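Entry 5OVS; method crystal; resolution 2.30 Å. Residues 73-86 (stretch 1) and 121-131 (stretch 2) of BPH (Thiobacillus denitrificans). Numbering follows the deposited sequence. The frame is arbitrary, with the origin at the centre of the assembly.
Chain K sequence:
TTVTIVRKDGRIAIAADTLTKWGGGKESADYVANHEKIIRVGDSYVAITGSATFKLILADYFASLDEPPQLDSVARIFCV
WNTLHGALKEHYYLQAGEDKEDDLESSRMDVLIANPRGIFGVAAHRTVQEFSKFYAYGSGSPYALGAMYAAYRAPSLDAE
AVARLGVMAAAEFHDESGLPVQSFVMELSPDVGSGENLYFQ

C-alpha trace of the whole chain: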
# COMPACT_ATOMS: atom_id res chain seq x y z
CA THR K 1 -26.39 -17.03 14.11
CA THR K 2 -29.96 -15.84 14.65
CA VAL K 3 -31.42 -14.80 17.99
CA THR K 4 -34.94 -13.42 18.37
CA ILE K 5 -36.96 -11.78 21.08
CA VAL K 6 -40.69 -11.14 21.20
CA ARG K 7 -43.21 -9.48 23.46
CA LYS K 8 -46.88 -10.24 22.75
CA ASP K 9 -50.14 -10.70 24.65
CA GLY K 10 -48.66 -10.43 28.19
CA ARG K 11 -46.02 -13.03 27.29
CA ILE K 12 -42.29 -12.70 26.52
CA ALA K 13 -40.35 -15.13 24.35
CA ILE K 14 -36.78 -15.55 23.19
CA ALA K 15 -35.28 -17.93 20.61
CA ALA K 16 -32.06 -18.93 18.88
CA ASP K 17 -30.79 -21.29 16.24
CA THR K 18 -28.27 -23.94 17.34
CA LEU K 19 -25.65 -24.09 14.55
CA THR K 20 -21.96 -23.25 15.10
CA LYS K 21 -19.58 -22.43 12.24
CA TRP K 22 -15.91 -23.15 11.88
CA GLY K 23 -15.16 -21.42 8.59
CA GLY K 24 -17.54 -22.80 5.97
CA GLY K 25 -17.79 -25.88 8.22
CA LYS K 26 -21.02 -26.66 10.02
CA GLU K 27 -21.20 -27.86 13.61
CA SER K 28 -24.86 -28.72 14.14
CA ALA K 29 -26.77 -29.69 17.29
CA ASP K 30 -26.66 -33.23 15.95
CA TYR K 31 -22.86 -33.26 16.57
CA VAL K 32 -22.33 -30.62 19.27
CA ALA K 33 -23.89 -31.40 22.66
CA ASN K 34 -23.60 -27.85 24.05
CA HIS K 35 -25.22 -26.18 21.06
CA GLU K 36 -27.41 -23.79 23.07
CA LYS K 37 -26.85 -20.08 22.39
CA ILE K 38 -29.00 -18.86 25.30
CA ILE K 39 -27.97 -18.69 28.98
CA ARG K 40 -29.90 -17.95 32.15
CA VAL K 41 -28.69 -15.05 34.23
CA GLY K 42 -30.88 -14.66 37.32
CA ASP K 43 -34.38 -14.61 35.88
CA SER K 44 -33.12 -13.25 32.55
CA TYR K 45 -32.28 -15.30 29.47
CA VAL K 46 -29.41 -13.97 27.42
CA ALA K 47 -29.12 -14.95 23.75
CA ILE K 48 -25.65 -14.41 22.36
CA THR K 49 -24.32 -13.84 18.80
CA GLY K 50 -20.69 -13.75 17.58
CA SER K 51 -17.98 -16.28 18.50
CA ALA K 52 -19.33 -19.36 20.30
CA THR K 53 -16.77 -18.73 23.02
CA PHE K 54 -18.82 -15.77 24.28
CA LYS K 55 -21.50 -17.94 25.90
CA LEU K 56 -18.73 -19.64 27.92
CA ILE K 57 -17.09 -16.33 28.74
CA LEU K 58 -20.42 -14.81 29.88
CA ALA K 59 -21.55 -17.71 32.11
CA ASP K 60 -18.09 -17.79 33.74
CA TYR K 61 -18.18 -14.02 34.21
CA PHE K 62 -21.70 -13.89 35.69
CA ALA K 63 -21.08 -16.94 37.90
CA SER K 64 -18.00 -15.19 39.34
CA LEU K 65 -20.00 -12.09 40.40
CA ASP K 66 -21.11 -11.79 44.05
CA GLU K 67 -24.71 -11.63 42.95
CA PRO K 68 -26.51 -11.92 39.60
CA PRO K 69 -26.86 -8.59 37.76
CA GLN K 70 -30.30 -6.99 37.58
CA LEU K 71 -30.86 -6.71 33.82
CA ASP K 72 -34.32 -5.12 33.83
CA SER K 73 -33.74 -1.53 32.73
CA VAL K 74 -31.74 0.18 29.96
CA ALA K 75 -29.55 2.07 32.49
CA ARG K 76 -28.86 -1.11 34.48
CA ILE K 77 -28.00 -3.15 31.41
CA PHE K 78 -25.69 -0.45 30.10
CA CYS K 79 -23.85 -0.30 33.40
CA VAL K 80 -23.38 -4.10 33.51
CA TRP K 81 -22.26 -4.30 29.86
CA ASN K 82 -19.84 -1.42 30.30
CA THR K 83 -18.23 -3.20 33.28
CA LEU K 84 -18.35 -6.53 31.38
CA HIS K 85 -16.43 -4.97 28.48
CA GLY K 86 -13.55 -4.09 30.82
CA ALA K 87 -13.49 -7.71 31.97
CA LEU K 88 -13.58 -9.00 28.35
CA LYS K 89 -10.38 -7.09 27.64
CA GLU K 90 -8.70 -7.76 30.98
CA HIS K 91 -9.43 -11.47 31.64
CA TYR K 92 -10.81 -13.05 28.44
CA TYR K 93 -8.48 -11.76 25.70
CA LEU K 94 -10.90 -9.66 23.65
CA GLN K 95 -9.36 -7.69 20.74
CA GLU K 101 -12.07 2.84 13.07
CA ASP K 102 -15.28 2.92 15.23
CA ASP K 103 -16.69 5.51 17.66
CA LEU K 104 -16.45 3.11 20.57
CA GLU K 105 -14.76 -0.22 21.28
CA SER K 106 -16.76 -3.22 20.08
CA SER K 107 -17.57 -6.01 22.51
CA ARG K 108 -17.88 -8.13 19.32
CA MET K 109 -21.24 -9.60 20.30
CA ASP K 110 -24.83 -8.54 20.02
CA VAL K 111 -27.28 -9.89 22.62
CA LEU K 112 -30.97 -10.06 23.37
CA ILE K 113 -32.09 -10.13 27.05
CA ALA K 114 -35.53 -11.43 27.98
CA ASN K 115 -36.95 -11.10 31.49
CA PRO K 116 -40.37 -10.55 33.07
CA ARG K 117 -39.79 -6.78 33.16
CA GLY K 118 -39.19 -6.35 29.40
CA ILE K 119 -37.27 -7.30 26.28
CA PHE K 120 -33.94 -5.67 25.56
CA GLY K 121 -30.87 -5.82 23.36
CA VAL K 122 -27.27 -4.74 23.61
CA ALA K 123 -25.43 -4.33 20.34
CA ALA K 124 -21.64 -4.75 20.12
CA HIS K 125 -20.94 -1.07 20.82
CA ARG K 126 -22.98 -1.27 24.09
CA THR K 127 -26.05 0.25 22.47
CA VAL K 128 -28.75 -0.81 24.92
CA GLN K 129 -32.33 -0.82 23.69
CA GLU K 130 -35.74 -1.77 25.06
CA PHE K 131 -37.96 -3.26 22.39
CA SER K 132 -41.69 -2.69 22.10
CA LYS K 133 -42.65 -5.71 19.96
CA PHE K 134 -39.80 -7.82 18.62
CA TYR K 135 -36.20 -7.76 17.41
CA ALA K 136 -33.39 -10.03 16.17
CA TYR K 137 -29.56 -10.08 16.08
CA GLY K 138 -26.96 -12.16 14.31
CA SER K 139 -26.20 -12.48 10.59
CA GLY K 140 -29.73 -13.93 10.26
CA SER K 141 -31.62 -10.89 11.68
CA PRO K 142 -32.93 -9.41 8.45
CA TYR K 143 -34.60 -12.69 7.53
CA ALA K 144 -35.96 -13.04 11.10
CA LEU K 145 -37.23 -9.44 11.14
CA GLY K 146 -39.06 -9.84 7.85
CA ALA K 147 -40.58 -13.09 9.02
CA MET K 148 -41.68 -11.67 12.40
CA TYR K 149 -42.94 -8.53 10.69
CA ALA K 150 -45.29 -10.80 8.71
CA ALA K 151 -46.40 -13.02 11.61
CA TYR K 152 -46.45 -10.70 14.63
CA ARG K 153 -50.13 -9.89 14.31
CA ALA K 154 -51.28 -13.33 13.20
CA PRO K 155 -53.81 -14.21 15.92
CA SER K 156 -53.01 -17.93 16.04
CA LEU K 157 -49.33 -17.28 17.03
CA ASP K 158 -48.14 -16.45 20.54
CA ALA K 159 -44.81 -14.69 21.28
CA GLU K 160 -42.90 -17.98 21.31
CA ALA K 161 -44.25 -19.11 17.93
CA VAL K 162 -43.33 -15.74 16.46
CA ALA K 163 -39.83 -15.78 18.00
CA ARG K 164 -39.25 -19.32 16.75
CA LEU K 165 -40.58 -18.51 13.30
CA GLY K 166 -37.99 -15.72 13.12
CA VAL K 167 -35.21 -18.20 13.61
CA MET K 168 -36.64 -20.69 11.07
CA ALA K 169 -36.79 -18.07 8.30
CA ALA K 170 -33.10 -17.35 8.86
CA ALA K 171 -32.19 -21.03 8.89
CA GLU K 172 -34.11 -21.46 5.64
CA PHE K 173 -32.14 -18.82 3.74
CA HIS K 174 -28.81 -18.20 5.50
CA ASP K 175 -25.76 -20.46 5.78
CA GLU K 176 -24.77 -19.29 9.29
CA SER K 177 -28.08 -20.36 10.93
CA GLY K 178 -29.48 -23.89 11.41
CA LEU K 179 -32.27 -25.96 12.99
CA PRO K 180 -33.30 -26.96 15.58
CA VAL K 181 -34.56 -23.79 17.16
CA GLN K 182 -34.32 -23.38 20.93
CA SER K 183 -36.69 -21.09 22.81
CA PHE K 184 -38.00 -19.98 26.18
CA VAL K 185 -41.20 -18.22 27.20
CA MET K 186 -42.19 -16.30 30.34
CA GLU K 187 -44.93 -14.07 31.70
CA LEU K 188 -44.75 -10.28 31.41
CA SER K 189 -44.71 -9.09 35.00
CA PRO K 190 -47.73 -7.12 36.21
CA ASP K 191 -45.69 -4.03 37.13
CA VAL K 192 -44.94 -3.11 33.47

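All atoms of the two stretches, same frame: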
# COMPACT_ATOMS: atom_id res chain seq x y z
N SER K 73 -33.57 -2.86 33.32
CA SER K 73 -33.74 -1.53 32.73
C SER K 73 -32.57 -1.22 31.79
O SER K 73 -31.50 -1.84 31.89
CB SER K 73 -33.79 -0.48 33.82
OG SER K 73 -32.47 -0.14 34.22
N VAL K 74 -32.78 -0.26 30.89
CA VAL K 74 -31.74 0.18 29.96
C VAL K 74 -30.49 0.67 30.70
O VAL K 74 -29.37 0.23 30.39
CB VAL K 74 -32.30 1.28 29.01
CG1 VAL K 74 -31.19 2.02 28.28
CG2 VAL K 74 -33.26 0.67 28.01
N ALA K 75 -30.67 1.53 31.69
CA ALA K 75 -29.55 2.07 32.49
C ALA K 75 -28.79 1.00 33.27
O ALA K 75 -27.57 1.10 33.46
CB ALA K 75 -30.04 3.16 33.44
N ARG K 76 -29.51 -0.02 33.74
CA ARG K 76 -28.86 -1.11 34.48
C ARG K 76 -28.10 -2.04 33.56
O ARG K 76 -27.04 -2.53 33.91
CB ARG K 76 -29.88 -1.92 35.28
CG ARG K 76 -30.36 -1.20 36.52
CD ARG K 76 -31.51 -1.95 37.19
NE ARG K 76 -32.11 -1.19 38.28
CZ ARG K 76 -33.19 -1.56 38.96
NH1 ARG K 76 -33.83 -2.69 38.66
NH2 ARG K 76 -33.66 -0.78 39.94
N ILE K 77 -28.65 -2.29 32.39
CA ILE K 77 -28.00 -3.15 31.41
C ILE K 77 -26.76 -2.45 30.88
O ILE K 77 -25.71 -3.07 30.72
CB ILE K 77 -28.94 -3.55 30.25
CG1 ILE K 77 -30.09 -4.42 30.78
CG2 ILE K 77 -28.18 -4.29 29.15
CD1 ILE K 77 -31.28 -4.49 29.86
N PHE K 78 -26.86 -1.16 30.60
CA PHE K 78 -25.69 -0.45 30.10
C PHE K 78 -24.52 -0.51 31.07
O PHE K 78 -23.38 -0.73 30.69
CB PHE K 78 -26.00 1.01 29.82
CG PHE K 78 -24.78 1.80 29.52
CD1 PHE K 78 -24.09 1.58 28.34
CD2 PHE K 78 -24.25 2.66 30.46
CE1 PHE K 78 -22.92 2.25 28.07
CE2 PHE K 78 -23.08 3.34 30.20
CZ PHE K 78 -22.41 3.13 29.00
N CYS K 79 -24.82 -0.29 32.34
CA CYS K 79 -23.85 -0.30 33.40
C CYS K 79 -23.15 -1.66 33.53
O CYS K 79 -21.92 -1.73 33.69
CB CYS K 79 -24.58 0.06 34.69
SG CYS K 79 -23.55 0.13 36.14
N VAL K 80 -23.93 -2.73 33.48
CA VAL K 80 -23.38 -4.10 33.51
C VAL K 80 -22.50 -4.38 32.28
O VAL K 80 -21.36 -4.86 32.41
CB VAL K 80 -24.53 -5.13 33.60
CG1 VAL K 80 -24.04 -6.54 33.32
CG2 VAL K 80 -25.20 -5.06 34.96
N TRP K 81 -23.02 -4.07 31.09
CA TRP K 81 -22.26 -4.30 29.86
C TRP K 81 -21.00 -3.47 29.78
O TRP K 81 -19.97 -3.94 29.29
CB TRP K 81 -23.12 -4.12 28.60
CG TRP K 81 -23.35 -5.41 27.91
CD1 TRP K 81 -22.89 -5.78 26.69
CD2 TRP K 81 -24.04 -6.55 28.44
NE1 TRP K 81 -23.28 -7.06 26.40
CE2 TRP K 81 -23.99 -7.56 27.46
CE3 TRP K 81 -24.72 -6.80 29.64
CZ2 TRP K 81 -24.59 -8.81 27.64
CZ3 TRP K 81 -25.31 -8.05 29.83
CH2 TRP K 81 -25.24 -9.03 28.82
N ASN K 82 -21.04 -2.25 30.29
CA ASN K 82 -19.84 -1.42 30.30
C ASN K 82 -18.75 -2.00 31.20
O ASN K 82 -17.60 -2.02 30.82
CB ASN K 82 -20.14 0.01 30.71
CG ASN K 82 -19.04 0.97 30.31
OD1 ASN K 82 -18.81 1.20 29.12
ND2 ASN K 82 -18.34 1.52 31.29
N THR K 83 -19.14 -2.48 32.38
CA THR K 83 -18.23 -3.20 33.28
C THR K 83 -17.77 -4.52 32.64
O THR K 83 -16.58 -4.82 32.64
CB THR K 83 -18.89 -3.47 34.65
OG1 THR K 83 -19.15 -2.22 35.31
CG2 THR K 83 -18.02 -4.32 35.57
N LEU K 84 -18.70 -5.29 32.09
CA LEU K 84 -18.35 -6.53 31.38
C LEU K 84 -17.26 -6.30 30.35
O LEU K 84 -16.32 -7.08 30.27
CB LEU K 84 -19.57 -7.13 30.67
CG LEU K 84 -19.30 -8.22 29.62
CD1 LEU K 84 -18.69 -9.45 30.26
CD2 LEU K 84 -20.59 -8.61 28.93
N HIS K 85 -17.38 -5.23 29.56
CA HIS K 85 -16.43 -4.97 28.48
C HIS K 85 -14.99 -4.85 29.00
O HIS K 85 -14.05 -5.33 28.35
CB HIS K 85 -16.80 -3.72 27.70
CG HIS K 85 -15.90 -3.46 26.55
ND1 HIS K 85 -15.98 -4.16 25.37
CD2 HIS K 85 -14.85 -2.61 26.41
CE1 HIS K 85 -15.03 -3.74 24.55
NE2 HIS K 85 -14.33 -2.80 25.16
N GLY K 86 -14.84 -4.22 30.16
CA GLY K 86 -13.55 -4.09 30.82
C GLY K 86 -13.00 -5.43 31.27
O GLY K 86 -11.80 -5.63 31.27
N GLY K 121 -32.02 -5.39 24.13
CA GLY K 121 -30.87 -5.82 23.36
C GLY K 121 -29.69 -4.93 23.65
O GLY K 121 -29.86 -3.77 24.00
N VAL K 122 -28.50 -5.50 23.51
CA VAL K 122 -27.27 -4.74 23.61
C VAL K 122 -26.46 -5.09 22.39
O VAL K 122 -26.03 -6.23 22.25
CB VAL K 122 -26.43 -5.10 24.84
CG1 VAL K 122 -25.29 -4.09 25.02
CG2 VAL K 122 -27.30 -5.16 26.08
N ALA K 123 -26.25 -4.11 21.51
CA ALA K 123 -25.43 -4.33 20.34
C ALA K 123 -23.97 -4.25 20.76
O ALA K 123 -23.66 -3.87 21.90
CB ALA K 123 -25.76 -3.30 19.26
N ALA K 124 -23.08 -4.61 19.84
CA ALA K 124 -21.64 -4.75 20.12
C ALA K 124 -20.97 -3.50 20.69
O ALA K 124 -20.02 -3.60 21.46
CB ALA K 124 -20.92 -5.20 18.84
N HIS K 125 -21.47 -2.32 20.32
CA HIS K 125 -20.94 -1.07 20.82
C HIS K 125 -21.67 -0.57 22.09
O HIS K 125 -21.68 0.63 22.38
CB HIS K 125 -20.96 -0.03 19.71
CG HIS K 125 -20.10 -0.41 18.54
ND1 HIS K 125 -20.61 -1.03 17.41
CD2 HIS K 125 -18.77 -0.29 18.33
CE1 HIS K 125 -19.62 -1.26 16.56
NE2 HIS K 125 -18.50 -0.82 17.09
N ARG K 126 -22.25 -1.52 22.84
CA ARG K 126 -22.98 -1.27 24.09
C ARG K 126 -24.22 -0.37 23.95
O ARG K 126 -24.64 0.30 24.90
CB ARG K 126 -22.02 -0.83 25.20
CG ARG K 126 -21.19 -2.02 25.67
CD ARG K 126 -19.92 -1.64 26.42
NE ARG K 126 -19.13 -0.62 25.75
CZ ARG K 126 -18.44 -0.81 24.63
NH1 ARG K 126 -18.42 -1.99 24.01
NH2 ARG K 126 -17.76 0.20 24.10
N THR K 127 -24.80 -0.41 22.76
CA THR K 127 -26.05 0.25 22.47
C THR K 127 -27.18 -0.54 23.08
O THR K 127 -27.58 -1.55 22.51
CB THR K 127 -26.31 0.28 20.95
OG1 THR K 127 -25.14 0.74 20.28
CG2 THR K 127 -27.51 1.17 20.62
N VAL K 128 -27.67 -0.11 24.23
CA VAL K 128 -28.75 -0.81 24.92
C VAL K 128 -30.10 -0.27 24.49
O VAL K 128 -30.32 0.93 24.49
CB VAL K 128 -28.67 -0.64 26.46
CG1 VAL K 128 -29.76 -1.47 27.13
CG2 VAL K 128 -27.30 -1.01 26.97
N GLN K 129 -31.02 -1.18 24.19
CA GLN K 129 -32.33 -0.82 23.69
C GLN K 129 -33.41 -1.63 24.39
O GLN K 129 -33.19 -2.79 24.71
CB GLN K 129 -32.39 -1.02 22.16
CG GLN K 129 -31.33 -0.19 21.44
CD GLN K 129 -31.46 -0.19 19.93
OE1 GLN K 129 -31.26 -1.22 19.26
NE2 GLN K 129 -31.76 0.97 19.38
N GLU K 130 -34.55 -1.01 24.65
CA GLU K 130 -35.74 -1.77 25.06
C GLU K 130 -36.63 -1.86 23.85
O GLU K 130 -36.85 -0.85 23.17
CB GLU K 130 -36.52 -1.11 26.20
CG GLU K 130 -37.70 -1.96 26.64
CD GLU K 130 -38.42 -1.45 27.87
OE1 GLU K 130 -38.12 -0.34 28.36
OE2 GLU K 130 -39.30 -2.18 28.36
N PHE K 131 -37.14 -3.05 23.58
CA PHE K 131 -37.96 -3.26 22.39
C PHE K 131 -39.43 -3.31 22.76
O PHE K 131 -39.79 -3.75 23.84
CB PHE K 131 -37.52 -4.53 21.67
CG PHE K 131 -36.11 -4.47 21.19
CD1 PHE K 131 -35.74 -3.54 20.23
CD2 PHE K 131 -35.14 -5.32 21.71
CE1 PHE K 131 -34.43 -3.45 19.80
CE2 PHE K 131 -33.82 -5.25 21.27
CZ PHE K 131 -33.47 -4.31 20.32
O HOH W 1 -23.16 -7.06 23.57
O HOH W 2 -19.06 1.98 26.51

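No direct hydrogen bond joins the two stretches; their polar links run through two waters and one stacked pair. The guanidinium of Arg126 lies flat on the ring of His85. The two centres are 4.2 Å apart and the planes are tilted by 29°. The closest pair, His85 ND1 and Arg126 NH1, is 3.5 Å apart. Both atoms are hydrogen-bonded elsewhere in the structure, so the stack leaves their polar needs met.

Arg126 closes a type I beta turn that begins at Ala123, and Arg126 N bonds to Ala123 O at 2.9 Å. From there its side chain runs along the helix. Its CG lies 4.1 Å from Trp81 CB, and its CD lies 3.7 Å from Trp81 O. A long side chain suits this place: its methylenes pack near Trp81 while its charged end reaches His85. No other residue of its stretch is covered as much by the helix.

Water 2 ties the same arginine to Asn82. It donates to Asn82 OD1 at 2.7 Å and accepts from Arg126 NE at 2.7 Å. Asn82 OD1 and Arg126 NE themselves are 3.8 Å apart, and the water spans that gap. Water 1 accepts from Trp81 NE1 at 2.8 Å and donates to Val122 O at 3.3 Å. It gives the buried indole nitrogen a partner.

The rest of the contact is apolar. Helix 74-86 and strand 128-131 run roughly antiparallel, at 146°, with their axes 8.1 Å apart at closest approach. Val122 and Val128 both point toward the helix. Val122 CG2 meets Ile77 CG2 at 3.3 Å, a tight contact. Val122 also covers one face of the Trp81 ring. Its CB makes a CH-pi contact 4.1 Å from the centroid of the five-membered ring, and its CG1 is 3.4 Å from Trp81 CD1.

Val128 packs among three helix residues. Its CG1 lies 3.9 Å from Val74 CG1 and 3.8 Å from Ile77 CG2, while its CG2 lies 3.7 Å from Phe78 CB. Both compact methyls pack near Ile77. The edge of the Phe78 ring also approaches Arg126 O, with CD1 at 3.7 Å.

Each stretch also holds its own shape. Ser73 caps the helix: its OG accepts from Arg76 N at 3.0 Å. Gly121 N bonds to Gln129 O at 2.9 Å, and Gln129 N to Gly121 O at 2.8 Å. A CB on Gly121 would clash with Phe131 CE2, at 2.8 Å.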